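Local coordinates for protein alpha-1,2-mannosidase (PDB 2WVY) that probably hydrolyses alpha-1,2-linked mannose from glycans, as a calcium-dependent glycoside hydrolase of family 92, at residues G63-H68 with Y77-I82; V192-T197 with Y218-V223. All coordinates share one frame; numbering follows the deposited sequence.

Contact 1 (G63-H68 with Y77-I82)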
# COMPACT_ATOMS: atom_id res chain seq x y z
N GLY A 63 -24.98 -14.31 -29.88
CA GLY A 63 -24.70 -15.18 -31.01
C GLY A 63 -23.64 -16.20 -30.68
O GLY A 63 -23.07 -16.20 -29.58
N PHE A 64 -23.37 -17.07 -31.64
CA PHE A 64 -22.27 -18.00 -31.54
C PHE A 64 -21.32 -17.64 -32.67
O PHE A 64 -21.69 -17.74 -33.84
CB PHE A 64 -22.79 -19.42 -31.66
CG PHE A 64 -23.71 -19.80 -30.54
CD1 PHE A 64 -23.19 -20.32 -29.35
CD2 PHE A 64 -25.07 -19.58 -30.63
CE1 PHE A 64 -24.02 -20.66 -28.30
CE2 PHE A 64 -25.93 -19.92 -29.57
CZ PHE A 64 -25.39 -20.46 -28.40
N ARG A 65 -20.11 -17.21 -32.30
CA ARG A 65 -19.15 -16.60 -33.21
C ARG A 65 -18.14 -17.60 -33.72
O ARG A 65 -17.62 -18.42 -32.95
CB ARG A 65 -18.36 -15.51 -32.46
CG ARG A 65 -19.12 -14.16 -32.25
CD ARG A 65 -18.75 -13.09 -33.30
NE ARG A 65 -17.38 -12.62 -33.13
CZ ARG A 65 -16.99 -11.82 -32.14
NH1 ARG A 65 -17.89 -11.37 -31.26
NH2 ARG A 65 -15.71 -11.46 -32.03
N GLN A 66 -17.84 -17.53 -35.01
CA GLN A 66 -16.61 -18.12 -35.51
C GLN A 66 -15.61 -17.04 -35.23
O GLN A 66 -15.80 -15.92 -35.71
CB GLN A 66 -16.66 -18.35 -37.02
CG GLN A 66 -15.33 -18.84 -37.58
CD GLN A 66 -15.24 -18.79 -39.10
OE1 GLN A 66 -15.03 -17.73 -39.68
NE2 GLN A 66 -15.38 -19.94 -39.74
N THR A 67 -14.57 -17.34 -34.46
CA THR A 67 -13.65 -16.32 -33.98
C THR A 67 -12.16 -16.70 -34.17
O THR A 67 -11.83 -17.89 -34.25
CB THR A 67 -13.93 -15.97 -32.50
OG1 THR A 67 -13.07 -14.91 -32.09
CG2 THR A 67 -13.70 -17.19 -31.57
N HIS A 68 -11.29 -15.70 -34.24
CA HIS A 68 -9.85 -15.98 -34.27
C HIS A 68 -9.11 -15.22 -33.17
O HIS A 68 -7.87 -15.23 -33.11
CB HIS A 68 -9.28 -15.63 -35.66
CG HIS A 68 -10.05 -16.26 -36.77
ND1 HIS A 68 -9.91 -17.59 -37.12
CD2 HIS A 68 -11.04 -15.76 -37.56
CE1 HIS A 68 -10.75 -17.87 -38.10
NE2 HIS A 68 -11.44 -16.78 -38.39
N TYR A 77 -10.80 -10.93 -36.28
CA TYR A 77 -10.86 -10.71 -37.72
C TYR A 77 -11.53 -11.95 -38.30
O TYR A 77 -11.60 -12.99 -37.63
CB TYR A 77 -9.46 -10.52 -38.33
CG TYR A 77 -8.60 -11.75 -38.18
CD1 TYR A 77 -8.66 -12.77 -39.11
CD2 TYR A 77 -7.79 -11.92 -37.07
CE1 TYR A 77 -7.93 -13.91 -38.97
CE2 TYR A 77 -7.03 -13.05 -36.92
CZ TYR A 77 -7.11 -14.05 -37.86
OH TYR A 77 -6.37 -15.21 -37.71
N GLY A 78 -12.00 -11.87 -39.54
CA GLY A 78 -12.57 -13.03 -40.20
C GLY A 78 -13.69 -13.67 -39.40
O GLY A 78 -13.76 -14.89 -39.30
N THR A 79 -14.58 -12.85 -38.85
CA THR A 79 -15.56 -13.33 -37.90
C THR A 79 -17.03 -13.11 -38.34
O THR A 79 -17.39 -12.09 -38.96
CB THR A 79 -15.28 -12.72 -36.48
OG1 THR A 79 -16.15 -13.32 -35.51
CG2 THR A 79 -15.46 -11.19 -36.48
N PHE A 80 -17.86 -14.11 -38.07
CA PHE A 80 -19.31 -14.00 -38.28
C PHE A 80 -20.02 -14.78 -37.19
O PHE A 80 -19.37 -15.52 -36.45
CB PHE A 80 -19.70 -14.50 -39.69
CG PHE A 80 -19.62 -16.01 -39.87
CD1 PHE A 80 -20.74 -16.80 -39.67
CD2 PHE A 80 -18.44 -16.61 -40.30
CE1 PHE A 80 -20.69 -18.15 -39.87
CE2 PHE A 80 -18.37 -17.97 -40.49
CZ PHE A 80 -19.49 -18.75 -40.27
N SER A 81 -21.34 -14.64 -37.07
CA SER A 81 -22.03 -15.40 -36.05
C SER A 81 -23.36 -15.96 -36.51
O SER A 81 -23.96 -15.46 -37.46
CB SER A 81 -22.24 -14.59 -34.77
OG SER A 81 -23.27 -13.64 -34.99
N ILE A 82 -23.79 -16.98 -35.78
CA ILE A 82 -25.04 -17.68 -36.00
C ILE A 82 -25.83 -17.63 -34.68
O ILE A 82 -25.29 -17.92 -33.61
CB ILE A 82 -24.73 -19.16 -36.37
CG1 ILE A 82 -24.00 -19.22 -37.72
CG2 ILE A 82 -25.98 -20.04 -36.36
CD1 ILE A 82 -23.46 -20.61 -38.07
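F64 and I82 form an antiparallel hydrogen-bonded pair: F64 N donates to I82 O at 2.9 Å, and I82 N donates back to F64 O. The N-to-C directions of strands 63-67 and 80-82 lie 144° apart, antiparallel with a marked twist. R65 and S81 come next as a non-hydrogen-bonded pair, and Q66 N then donates to F80 O at 2.9 Å, nearly in line with the carbonyl bond. After that the side chains carry the contact. T79 OG1 is gripped twice, donating to Q66 O at 2.6 Å and accepting from R65 NE at 2.8 Å. With chi1 at -173°, the T79 hydroxyl is turned away from its own backbone N and meets the R65 guanidinium at its edge, in its plane. R65 gets there by bending at chi2 and chi3, and its NH2 goes on to a salt bridge with D76, which also binds T67 OG1 and H68 N.

The two strands follow one another in sequence as a beta-hairpin with a long connection, inside the N-terminal domain of family 92. Neither is an edge strand: R65 also bonds to S42, and S81 to D148.

Q66 lies on the same face of the sheet as F80. Its extended chain takes OE1 to 3.4 Å from F80 CE2, with the amide plane steeply inclined to the ring, while NE2 bonds to S235; F80 itself stacks on F184. Past the C-terminal end of strand 63-67, the H68 and Y77 rings form an offset stack, centroids 4.8 Å apart and planes 14° from parallel, with H68 CB over the Y77 face. H68 NE2 adds a weak bond to G78 O at 3.1 Å. The Y77 hydroxyl is held by D328, consistent with this end of the hairpin packing against the catalytic domain.

Contact 2 (V192-T197 with Y218-V223)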
# COMPACT_ATOMS: atom_id res chain seq x y z
N VAL A 192 -36.26 -24.18 -45.57
CA VAL A 192 -36.32 -22.80 -45.18
C VAL A 192 -37.67 -22.24 -45.61
O VAL A 192 -37.94 -22.14 -46.79
CB VAL A 192 -35.23 -21.99 -45.88
CG1 VAL A 192 -35.33 -20.54 -45.52
CG2 VAL A 192 -33.84 -22.55 -45.55
N ILE A 193 -38.52 -21.89 -44.66
CA ILE A 193 -39.87 -21.46 -45.02
C ILE A 193 -39.93 -20.00 -45.44
O ILE A 193 -40.72 -19.64 -46.31
CB ILE A 193 -40.85 -21.65 -43.85
CG1 ILE A 193 -40.66 -23.04 -43.25
CG2 ILE A 193 -42.27 -21.57 -44.35
CD1 ILE A 193 -40.70 -24.11 -44.31
N GLU A 194 -39.14 -19.17 -44.78
CA GLU A 194 -39.06 -17.74 -45.09
C GLU A 194 -37.65 -17.24 -44.78
O GLU A 194 -36.87 -17.92 -44.09
CB GLU A 194 -40.12 -16.94 -44.32
CG GLU A 194 -41.53 -17.41 -44.63
CD GLU A 194 -42.61 -16.64 -43.89
OE1 GLU A 194 -42.28 -15.59 -43.27
OE2 GLU A 194 -43.79 -17.09 -43.93
N TYR A 195 -37.32 -16.07 -45.29
CA TYR A 195 -35.95 -15.62 -45.22
C TYR A 195 -35.93 -14.16 -45.60
O TYR A 195 -36.90 -13.63 -46.16
CB TYR A 195 -35.10 -16.43 -46.19
CG TYR A 195 -35.73 -16.46 -47.56
CD1 TYR A 195 -35.50 -15.44 -48.47
CD2 TYR A 195 -36.60 -17.48 -47.92
CE1 TYR A 195 -36.10 -15.45 -49.71
CE2 TYR A 195 -37.20 -17.51 -49.16
CZ TYR A 195 -36.94 -16.49 -50.05
OH TYR A 195 -37.54 -16.49 -51.29
N GLY A 196 -34.82 -13.50 -45.29
CA GLY A 196 -34.67 -12.10 -45.60
C GLY A 196 -33.26 -11.64 -45.28
O GLY A 196 -32.45 -12.39 -44.72
N THR A 197 -32.98 -10.38 -45.61
CA THR A 197 -31.66 -9.83 -45.42
C THR A 197 -31.77 -8.51 -44.67
O THR A 197 -32.84 -7.92 -44.54
CB THR A 197 -30.99 -9.55 -46.78
OG1 THR A 197 -31.87 -8.74 -47.56
CG2 THR A 197 -30.72 -10.83 -47.53
N TYR A 218 -31.81 -13.66 -42.06
CA TYR A 218 -32.57 -14.57 -41.22
C TYR A 218 -33.15 -15.67 -42.08
O TYR A 218 -33.40 -15.48 -43.27
CB TYR A 218 -33.68 -13.85 -40.45
CG TYR A 218 -34.93 -13.53 -41.25
CD1 TYR A 218 -35.92 -14.50 -41.44
CD2 TYR A 218 -35.12 -12.27 -41.81
CE1 TYR A 218 -37.07 -14.22 -42.16
CE2 TYR A 218 -36.26 -11.98 -42.54
CZ TYR A 218 -37.23 -12.95 -42.71
OH TYR A 218 -38.35 -12.65 -43.44
N LEU A 219 -33.33 -16.83 -41.45
CA LEU A 219 -34.06 -17.94 -42.05
C LEU A 219 -35.11 -18.34 -41.05
O LEU A 219 -34.87 -18.31 -39.83
CB LEU A 219 -33.15 -19.15 -42.30
CG LEU A 219 -31.84 -19.05 -43.09
CD1 LEU A 219 -32.08 -18.48 -44.47
CD2 LEU A 219 -30.81 -18.20 -42.34
N LYS A 220 -36.27 -18.74 -41.55
CA LYS A 220 -37.37 -19.14 -40.70
C LYS A 220 -37.70 -20.61 -40.98
O LYS A 220 -37.80 -21.01 -42.14
CB LYS A 220 -38.60 -18.26 -40.97
CG LYS A 220 -39.76 -18.53 -40.03
CD LYS A 220 -40.86 -17.51 -40.25
CE LYS A 220 -41.81 -17.40 -39.06
NZ LYS A 220 -42.83 -18.49 -39.02
N PHE A 221 -37.85 -21.41 -39.93
CA PHE A 221 -38.08 -22.84 -40.12
C PHE A 221 -39.43 -23.31 -39.60
O PHE A 221 -40.18 -22.56 -38.97
CB PHE A 221 -36.95 -23.68 -39.52
CG PHE A 221 -35.61 -23.31 -40.05
CD1 PHE A 221 -35.11 -23.93 -41.17
CD2 PHE A 221 -34.89 -22.28 -39.48
CE1 PHE A 221 -33.88 -23.56 -41.69
CE2 PHE A 221 -33.66 -21.92 -39.99
CZ PHE A 221 -33.16 -22.57 -41.09
N ASP A 222 -39.74 -24.56 -39.86
CA ASP A 222 -40.91 -25.18 -39.28
C ASP A 222 -40.55 -26.61 -38.87
O ASP A 222 -41.14 -27.57 -39.34
CB ASP A 222 -42.07 -25.15 -40.27
CG ASP A 222 -43.43 -25.40 -39.60
OD1 ASP A 222 -43.53 -25.34 -38.36
OD2 ASP A 222 -44.39 -25.67 -40.35
N VAL A 223 -39.57 -26.74 -37.99
CA VAL A 223 -39.17 -28.07 -37.56
C VAL A 223 -40.30 -28.69 -36.75
O VAL A 223 -40.85 -28.06 -35.86
CB VAL A 223 -37.89 -27.98 -36.71
CG1 VAL A 223 -37.40 -29.37 -36.33
CG2 VAL A 223 -36.81 -27.21 -37.48
O HOH W 1 -40.71 -14.02 -41.84
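Y218 carries CG between its backbone N and carbonyl carbon (chi1 79°), which swings the ring across strand 194-197 so that one face covers the Y195-G196 peptide. K220 instead has CG anti to the backbone N (chi1 -174°) and runs beside E194, the two side chains pointing the same way. The strands are antiparallel, at 170°, and contain a classic beta bulge: I193 and E194 both face K220, whose O accepts I193 N at 2.8 Å and, weakly, E194 N at 3.5 Å. K220 N completes the pair with E194 O at 2.7 Å.

Y195 C and G196 N each sit 3.4 Å above the Y218 ring plane, toward its rim. A beta carbon on G196 would collide with CE2, so the close cover depends on glycine. The Y218 hydroxyl also bonds H205 ND1. A valine in place of Y218 would probably uncover this peptide and leave H205 ND1 without its phenolic partner.

On the face that carries Y195 and L219 the side-chain contacts between the segments are apolar: L219 CD1 lies 4.0 Å from V192 CG1 and the same distance from Y195 CB, with I158 against both Y195 and L219. On the Y218 side, E194 OE1 accepts a hydrogen from a water at 2.6 Å, and the same water lies 3.2 Å from Y218 OH.

How the contacts relate
Contact 1 closes before contact 2 opens along the chain, and both lie in the family 92 N-terminal domain. Their centres are 21 Å apart and their nearest atoms about 8 Å, so they do not touch. Strand pairing still connects them: strand 60-67 pairs with 80-86, which pairs with 143-148, then 216-221, then 194-198, each step antiparallel. Strand 143-148 is thus the single strand between the two contacts. Contact 1, centred 20 Å from the chain centre, is wholly buried; contact 2, at 39 Å, is partly exposed. The series therefore runs outward, from a buried contact probably near the junction with the catalytic domain to the periphery of the molecule.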